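Local coordinates for protein bacillaene synthase decarboxylase PksI (PDB 4Q1K) that catalyses the decarboxylation of a carrier-tethered 3-methylglutaconyl group to a 3-methylcrotonyl moiety during biosynthesis of the antibiotic bacillaene, at residues A59-Y62 against I63-P67; I139-E143 against S144-A148; L105-L108 against A109-E113. The protein carries 1 engineered substitution. All blocks are in the same frame, centred on the assembly; numbering follows the deposited sequence.

Interaction 1: A59-Y62 against I63-P67; sequences AFEY and IRQNP
E61 reaches forward to R64 and Q65 in a local i to i+3 and i+4 side-chain cluster at the C-terminal end of helix 50-65, the crossover helix of a beta-alpha-beta unit in this crotonase-type fold. The two carboxylate oxygens are divided between the partners. OE1 of E61 forms a salt bridge with NH1 of R64 at 3.1 Å, approached on its syn side but out of the carboxylate plane. Q65 NE2 donates to E61 OE2 over 2.6 Å, this time from above that plane. One bond on each oxygen should restrain rotation of the carboxylate. E61 extends with CG anti to the backbone N and then bends at chi2 (63°), while Q65 folds at its own chi2 (-54°) to bring the amide back. Beneath them run the helical bonds from I63 N to A59 O (3.0 Å) and from R64 N to F60 O (2.9 Å). Q65 N donates to E61 O at 2.8 Å and only weakly to Y62 O. On the inward side, CD1 of F60 and CD1 of I63 lie 4.3 Å apart. Here A59 and I63 rest on V37 of strand 34-39, A59 also meets strand 25-31, and F60 packs on L108 of helix 108-111.

Interaction 2: I139-E143 against S144-A148; sequences ILSRE and SVYTA
The ring of Y146 carries L140 over one face in a CH-pi contact. CD2 of L140 lies 4.0 Å from the Y146 ring centroid and 12° off its normal. The two residues flank a type I beta turn, S141 to S144, by which the chain passes from strand 137-141 of the six-stranded sheet to strand 145-147 of the smaller one in this crotonase fold. Y146 CG stands anti to its carbonyl carbon (chi1 -60°), which carries the ring back along the L140 side chain, and S141 O lies at the ring edge, in its plane. Within the turn S144 N makes only weak bonds, to S141 O at 3.4 Å and to S141 OG at 3.2 Å. S144 OG and S141 OG are 2.9 Å apart, but the S144 proton is not settled, since Q121 O is also within reach as a weak partner. Further out, R201 NH2 bonds to S144 OG and R201 N to E143 OE1. Y146 OH is hydrogen-bonded with M120 O of strand 116-120, and L189 of helix 186-192 packs on L140 and Y146. S141 OG donates to E143 OE1 over 2.8 Å, meeting the oxygen from 40° above the carboxylate plane.

Interaction 3: L105-L108 against A109-E113; sequences LYSL and ALDCE
The S107 hydroxyl lies over the carboxylate of D111, its OG donating to D111 OD2 at 2.9 Å from 37° above the carboxylate plane. This is a serine-aspartate link four residues apart that spans the short helix 108-111, a single turn leading toward strand 116-120 of the crotonase core. S107 occupies the N-cap position but makes no capping bond through its side chain. With chi1 at 67°, OG sits between the backbone N and the carbonyl carbon and is turned to the far end of the helical turn, where D111 (chi1 -68°) folds back to meet it. The same hydroxyl has a second partner in N104 ND2, so it is gripped from two residues. The backbone repeats the span with D111 N donating to S107 O at 2.9 Å, nearly along the C=O axis, and one residue on C112 N donates to L108 O at 3.2 Å. Upstream, a type I beta turn from L105 to L108 brings the chain into the helix, closed by a weak bond from L108 N to L105 O.

Around this turn, L108 packs on L56 of helix 50-65, whereas L110 is directed to V231, L234 and L238 of helix 220-252. That long helix also supplies cations to the carbonyls at the helix end: K227 NZ bonds to A109 O and C112 O, and R235 NH2 to L110 O. At the helix start a water donates to Y106 O and accepts from A109 N, each at 2.8 Å.

Along the chain the three contacts follow in series, neither nesting nor crossing, and each is local, between residues close in sequence. Interaction 1 comes first, ending the crossover helix after strand 34-39; interaction 3 follows in the short helix before strand 116-120; interaction 2 turns the chain out of strand 137-141. Interactions 1 and 3 touch, with centres about 12 Å apart: I63 CG2 packs on C112 SG at 4.1 Å, and R64 NH2 approaches D111 O at 3.6 Å. Interaction 2 lies across the chain's centre from both, about 28 Å from interaction 1 between centres, and joins the main sheet to the smaller one.

Interaction 1: A59-Y62 against I63-P67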
loop_
_atom_site.group_PDB
_atom_site.type_symbol
_atom_site.label_atom_id
_atom_site.label_comp_id
_atom_site.label_asym_id
_atom_site.label_seq_id
_atom_site.Cartn_x
_atom_site.Cartn_y
_atom_site.Cartn_z
ATOM N N ALA B 59 17.080 27.924 -3.065
ATOM C CA ALA B 59 17.949 26.730 -3.303
ATOM C C ALA B 59 17.415 25.864 -4.418
ATOM O O ALA B 59 18.188 25.372 -5.283
ATOM C CB ALA B 59 18.057 25.879 -2.012
ATOM N N PHE B 60 16.124 25.544 -4.378
ATOM C CA PHE B 60 15.505 24.760 -5.482
ATOM C C PHE B 60 15.498 25.402 -6.869
ATOM O O PHE B 60 15.632 24.743 -7.900
ATOM C CB PHE B 60 14.133 24.202 -5.075
ATOM C CG PHE B 60 14.282 22.923 -4.175
ATOM C CD1 PHE B 60 14.418 21.670 -4.767
ATOM C CD2 PHE B 60 14.388 23.027 -2.766
ATOM C CE1 PHE B 60 14.580 20.486 -3.967
ATOM C CE2 PHE B 60 14.544 21.835 -1.983
ATOM C CZ PHE B 60 14.664 20.597 -2.626
ATOM N N GLU B 61 15.395 26.719 -6.866
ATOM C CA GLU B 61 15.532 27.472 -8.145
ATOM C C GLU B 61 16.924 27.395 -8.643
ATOM O O GLU B 61 17.143 27.205 -9.835
ATOM C CB GLU B 61 15.085 28.927 -7.949
ATOM C CG GLU B 61 15.100 29.720 -9.261
ATOM C CD GLU B 61 14.113 29.171 -10.308
ATOM O OE1 GLU B 61 13.187 28.367 -9.974
ATOM O OE2 GLU B 61 14.302 29.518 -11.499
ATOM N N TYR B 62 17.923 27.556 -7.743
ATOM C CA TYR B 62 19.285 27.323 -8.150
ATOM C C TYR B 62 19.499 25.954 -8.826
ATOM O O TYR B 62 20.191 25.806 -9.873
ATOM C CB TYR B 62 20.218 27.412 -6.961
ATOM C CG TYR B 62 21.622 27.148 -7.362
ATOM C CD1 TYR B 62 22.380 28.177 -7.950
ATOM C CD2 TYR B 62 22.219 25.914 -7.171
ATOM C CE1 TYR B 62 23.697 27.969 -8.309
ATOM C CE2 TYR B 62 23.541 25.705 -7.572
ATOM C CZ TYR B 62 24.254 26.742 -8.102
ATOM O OH TYR B 62 25.564 26.559 -8.475
ATOM N N ILE B 63 18.957 24.938 -8.194
ATOM C CA ILE B 63 19.071 23.564 -8.754
ATOM C C ILE B 63 18.375 23.486 -10.137
ATOM O O ILE B 63 18.920 22.922 -11.085
ATOM C CB ILE B 63 18.462 22.514 -7.751
ATOM C CG1 ILE B 63 19.370 22.486 -6.510
ATOM C CG2 ILE B 63 18.304 21.110 -8.442
ATOM C CD1 ILE B 63 18.711 21.762 -5.310
ATOM N N ARG B 64 17.219 24.132 -10.248
ATOM C CA ARG B 64 16.511 24.220 -11.519
ATOM C C ARG B 64 17.299 24.985 -12.589
ATOM O O ARG B 64 17.168 24.698 -13.779
ATOM C CB ARG B 64 15.138 24.866 -11.321
ATOM C CG ARG B 64 14.391 25.146 -12.615
ATOM C CD ARG B 64 13.007 25.713 -12.342
ATOM N NE ARG B 64 12.093 24.700 -11.825
ATOM C CZ ARG B 64 11.707 24.620 -10.556
ATOM N NH1 ARG B 64 12.157 25.495 -9.667
ATOM N NH2 ARG B 64 10.870 23.664 -10.174
ATOM N N GLN B 65 18.111 25.956 -12.173
ATOM C CA GLN B 65 18.876 26.787 -13.150
ATOM C C GLN B 65 20.182 26.146 -13.538
ATOM O O GLN B 65 20.872 26.649 -14.452
ATOM C CB GLN B 65 19.136 28.198 -12.604
ATOM C CG GLN B 65 17.858 29.011 -12.414
ATOM C CD GLN B 65 17.025 29.059 -13.703
ATOM O OE1 GLN B 65 17.564 29.240 -14.803
ATOM N NE2 GLN B 65 15.717 28.885 -13.579
ATOM N N ASN B 66 20.575 25.060 -12.863
ATOM C CA ASN B 66 21.908 24.472 -13.007
ATOM C C ASN B 66 21.734 23.004 -13.245
ATOM O O ASN B 66 21.935 22.212 -12.331
ATOM C CB ASN B 66 22.803 24.804 -11.791
ATOM C CG ASN B 66 23.140 26.306 -11.720
ATOM O OD1 ASN B 66 22.425 27.123 -11.082
ATOM N ND2 ASN B 66 24.179 26.707 -12.460
ATOM N N PRO B 67 21.358 22.634 -14.497
ATOM C CA PRO B 67 20.887 21.256 -14.756
ATOM C C PRO B 67 22.017 20.267 -14.950
ATOM O O PRO B 67 22.055 19.613 -15.967
ATOM C CB PRO B 67 20.047 21.387 -16.063
ATOM C CG PRO B 67 20.626 22.627 -16.770
ATOM C CD PRO B 67 21.148 23.528 -15.683
#

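Interaction 2: I139-E143 against S144-A148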
loop_
_atom_site.group_PDB
_atom_site.type_symbol
_atom_site.label_atom_id
_atom_site.label_comp_id
_atom_site.label_asym_id
_atom_site.label_seq_id
_atom_site.Cartn_x
_atom_site.Cartn_y
_atom_site.Cartn_z
ATOM N N ILE B 139 14.121 9.026 4.119
ATOM C CA ILE B 139 14.800 8.161 5.131
ATOM C C ILE B 139 14.473 8.764 6.488
ATOM O O ILE B 139 14.612 9.959 6.637
ATOM C CB ILE B 139 16.350 8.301 4.956
ATOM C CG1 ILE B 139 16.767 7.840 3.536
ATOM C CG2 ILE B 139 17.068 7.403 6.002
ATOM C CD1 ILE B 139 18.140 8.474 3.125
ATOM N N LEU B 140 14.045 7.990 7.466
ATOM C CA LEU B 140 13.752 8.525 8.763
ATOM C C LEU B 140 14.825 8.124 9.794
ATOM O O LEU B 140 15.540 7.151 9.572
ATOM C CB LEU B 140 12.421 7.959 9.300
ATOM C CG LEU B 140 11.193 8.078 8.374
ATOM C CD1 LEU B 140 9.989 7.434 9.134
ATOM C CD2 LEU B 140 10.936 9.533 7.990
ATOM N N SER B 141 14.861 8.875 10.907
ATOM C CA SER B 141 15.697 8.531 12.039
ATOM C C SER B 141 14.853 7.801 13.107
ATOM O O SER B 141 13.718 8.157 13.448
ATOM C CB SER B 141 16.223 9.832 12.666
ATOM O OG SER B 141 16.327 9.684 14.096
ATOM N N ARG B 142 15.423 6.724 13.646
ATOM C CA ARG B 142 14.692 5.937 14.572
ATOM C C ARG B 142 14.212 6.711 15.818
ATOM O O ARG B 142 13.112 6.429 16.373
ATOM C CB ARG B 142 15.700 4.810 15.019
ATOM C CG ARG B 142 14.996 3.635 15.674
ATOM C CD ARG B 142 15.943 2.424 15.963
ATOM N NE ARG B 142 16.574 1.800 14.775
ATOM C CZ ARG B 142 17.650 1.007 14.880
ATOM N NH1 ARG B 142 18.192 0.770 16.072
ATOM N NH2 ARG B 142 18.178 0.425 13.820
ATOM N N GLU B 143 15.082 7.636 16.307
ATOM C CA GLU B 143 14.839 8.278 17.593
ATOM C C GLU B 143 14.155 9.665 17.434
ATOM O O GLU B 143 13.716 10.253 18.417
ATOM C CB GLU B 143 16.155 8.333 18.434
ATOM C CG GLU B 143 17.253 9.226 17.878
ATOM C CD GLU B 143 18.218 8.455 16.959
ATOM O OE1 GLU B 143 17.776 8.002 15.817
ATOM O OE2 GLU B 143 19.398 8.267 17.347
ATOM N N SER B 144 13.929 10.087 16.187
ATOM C CA SER B 144 13.214 11.362 15.942
ATOM C C SER B 144 11.716 11.190 15.944
ATOM O O SER B 144 11.203 10.036 15.681
ATOM C CB SER B 144 13.650 11.892 14.590
ATOM O OG SER B 144 15.077 12.251 14.732
ATOM N N VAL B 145 11.006 12.308 16.105
ATOM C CA VAL B 145 9.528 12.342 16.114
ATOM C C VAL B 145 8.956 12.837 14.800
ATOM O O VAL B 145 9.486 13.767 14.221
ATOM C CB VAL B 145 9.040 13.162 17.293
ATOM C CG1 VAL B 145 7.537 13.309 17.221
ATOM C CG2 VAL B 145 9.380 12.373 18.561
ATOM N N TYR B 146 7.928 12.146 14.289
ATOM C CA TYR B 146 7.273 12.530 12.998
ATOM C C TYR B 146 5.802 12.694 13.284
ATOM O O TYR B 146 5.204 11.854 13.928
ATOM C CB TYR B 146 7.516 11.499 11.894
ATOM C CG TYR B 146 9.043 11.388 11.678
ATOM C CD1 TYR B 146 9.738 12.359 10.971
ATOM C CD2 TYR B 146 9.766 10.318 12.256
ATOM C CE1 TYR B 146 11.144 12.319 10.887
ATOM C CE2 TYR B 146 11.148 10.249 12.161
ATOM C CZ TYR B 146 11.839 11.297 11.502
ATOM O OH TYR B 146 13.174 11.242 11.347
ATOM N N THR B 147 5.208 13.801 12.807
ATOM C CA THR B 147 3.760 13.919 13.088
ATOM C C THR B 147 3.135 14.791 11.976
ATOM O O THR B 147 3.758 15.715 11.500
ATOM C CB THR B 147 3.511 14.542 14.459
ATOM O OG1 THR B 147 2.119 14.808 14.641
ATOM C CG2 THR B 147 4.209 15.903 14.563
ATOM N N ALA B 148 1.913 14.465 11.559
ATOM C CA ALA B 148 1.148 15.434 10.712
ATOM C C ALA B 148 0.170 16.039 11.697
ATOM O O ALA B 148 -0.957 15.475 11.921
ATOM C CB ALA B 148 0.410 14.640 9.630
#

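Interaction 3: L105-L108 against A109-E113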
loop_
_atom_site.group_PDB
_atom_site.type_symbol
_atom_site.label_atom_id
_atom_site.label_comp_id
_atom_site.label_asym_id
_atom_site.label_seq_id
_atom_site.Cartn_x
_atom_site.Cartn_y
_atom_site.Cartn_z
ATOM N N LEU B 105 6.048 25.550 -0.273
ATOM C CA LEU B 105 7.233 24.833 0.078
ATOM C C LEU B 105 6.877 23.346 -0.008
ATOM O O LEU B 105 7.752 22.521 -0.129
ATOM C CB LEU B 105 7.702 25.171 1.494
ATOM C CG LEU B 105 7.936 26.661 1.760
ATOM C CD1 LEU B 105 8.085 26.988 3.252
ATOM C CD2 LEU B 105 9.205 27.018 0.984
ATOM N N TYR B 106 5.590 22.999 0.054
ATOM C CA TYR B 106 5.239 21.559 0.170
ATOM C C TYR B 106 5.684 20.758 -1.036
ATOM O O TYR B 106 6.064 19.603 -0.890
ATOM C CB TYR B 106 3.720 21.329 0.365
ATOM C CG TYR B 106 2.828 22.105 -0.564
ATOM C CD1 TYR B 106 2.424 23.406 -0.220
ATOM C CD2 TYR B 106 2.325 21.520 -1.743
ATOM C CE1 TYR B 106 1.604 24.132 -1.046
ATOM C CE2 TYR B 106 1.517 22.246 -2.578
ATOM C CZ TYR B 106 1.160 23.559 -2.193
ATOM O OH TYR B 106 0.366 24.319 -2.996
ATOM N N SER B 107 5.666 21.370 -2.214
ATOM C CA SER B 107 5.885 20.574 -3.429
ATOM C C SER B 107 7.281 20.804 -4.024
ATOM O O SER B 107 7.551 20.408 -5.127
ATOM C CB SER B 107 4.829 20.832 -4.474
ATOM O OG SER B 107 4.888 22.142 -5.003
ATOM N N LEU B 108 8.171 21.466 -3.284
ATOM C CA LEU B 108 9.525 21.647 -3.795
ATOM C C LEU B 108 10.154 20.379 -4.351
ATOM O O LEU B 108 10.781 20.451 -5.430
ATOM C CB LEU B 108 10.484 22.173 -2.692
ATOM C CG LEU B 108 10.206 23.641 -2.225
ATOM C CD1 LEU B 108 11.002 23.907 -0.962
ATOM C CD2 LEU B 108 10.566 24.638 -3.312
ATOM N N ALA B 109 10.099 19.233 -3.618
ATOM C CA ALA B 109 10.887 18.135 -4.074
ATOM C C ALA B 109 10.187 17.414 -5.248
ATOM O O ALA B 109 10.826 16.832 -6.093
ATOM C CB ALA B 109 11.082 17.139 -2.905
ATOM N N LEU B 110 8.863 17.426 -5.272
ATOM C CA LEU B 110 8.069 16.905 -6.379
ATOM C C LEU B 110 8.314 17.724 -7.656
ATOM O O LEU B 110 8.360 17.148 -8.739
ATOM C CB LEU B 110 6.567 16.893 -5.996
ATOM C CG LEU B 110 5.659 16.461 -7.196
ATOM C CD1 LEU B 110 5.896 15.010 -7.529
ATOM C CD2 LEU B 110 4.207 16.625 -6.789
ATOM N N ASP B 111 8.468 19.044 -7.517
ATOM C CA ASP B 111 8.630 19.943 -8.724
ATOM C C ASP B 111 10.043 19.843 -9.247
ATOM O O ASP B 111 10.308 20.162 -10.399
ATOM C CB ASP B 111 8.329 21.400 -8.365
ATOM C CG ASP B 111 6.848 21.624 -8.032
ATOM O OD1 ASP B 111 6.029 20.788 -8.439
ATOM O OD2 ASP B 111 6.556 22.568 -7.280
ATOM N N CYS B 112 10.998 19.442 -8.408
ATOM C CA CYS B 112 12.383 19.224 -8.832
ATOM C C CYS B 112 12.476 18.199 -9.943
ATOM O O CYS B 112 11.908 17.062 -9.841
ATOM C CB CYS B 112 13.263 18.860 -7.579
ATOM S SG CYS B 112 15.005 18.777 -7.909
ATOM N N GLU B 113 13.235 18.476 -11.007
ATOM C CA GLU B 113 13.267 17.508 -12.109
ATOM C C GLU B 113 14.129 16.260 -11.833
ATOM O O GLU B 113 13.928 15.255 -12.493
ATOM C CB GLU B 113 13.715 18.161 -13.414
ATOM C CG GLU B 113 15.088 18.719 -13.304
ATOM C CD GLU B 113 15.535 19.392 -14.630
ATOM O OE1 GLU B 113 14.975 19.076 -15.706
ATOM O OE2 GLU B 113 16.464 20.202 -14.571
HETATM O O HOH W 1 8.771 18.917 -1.168
#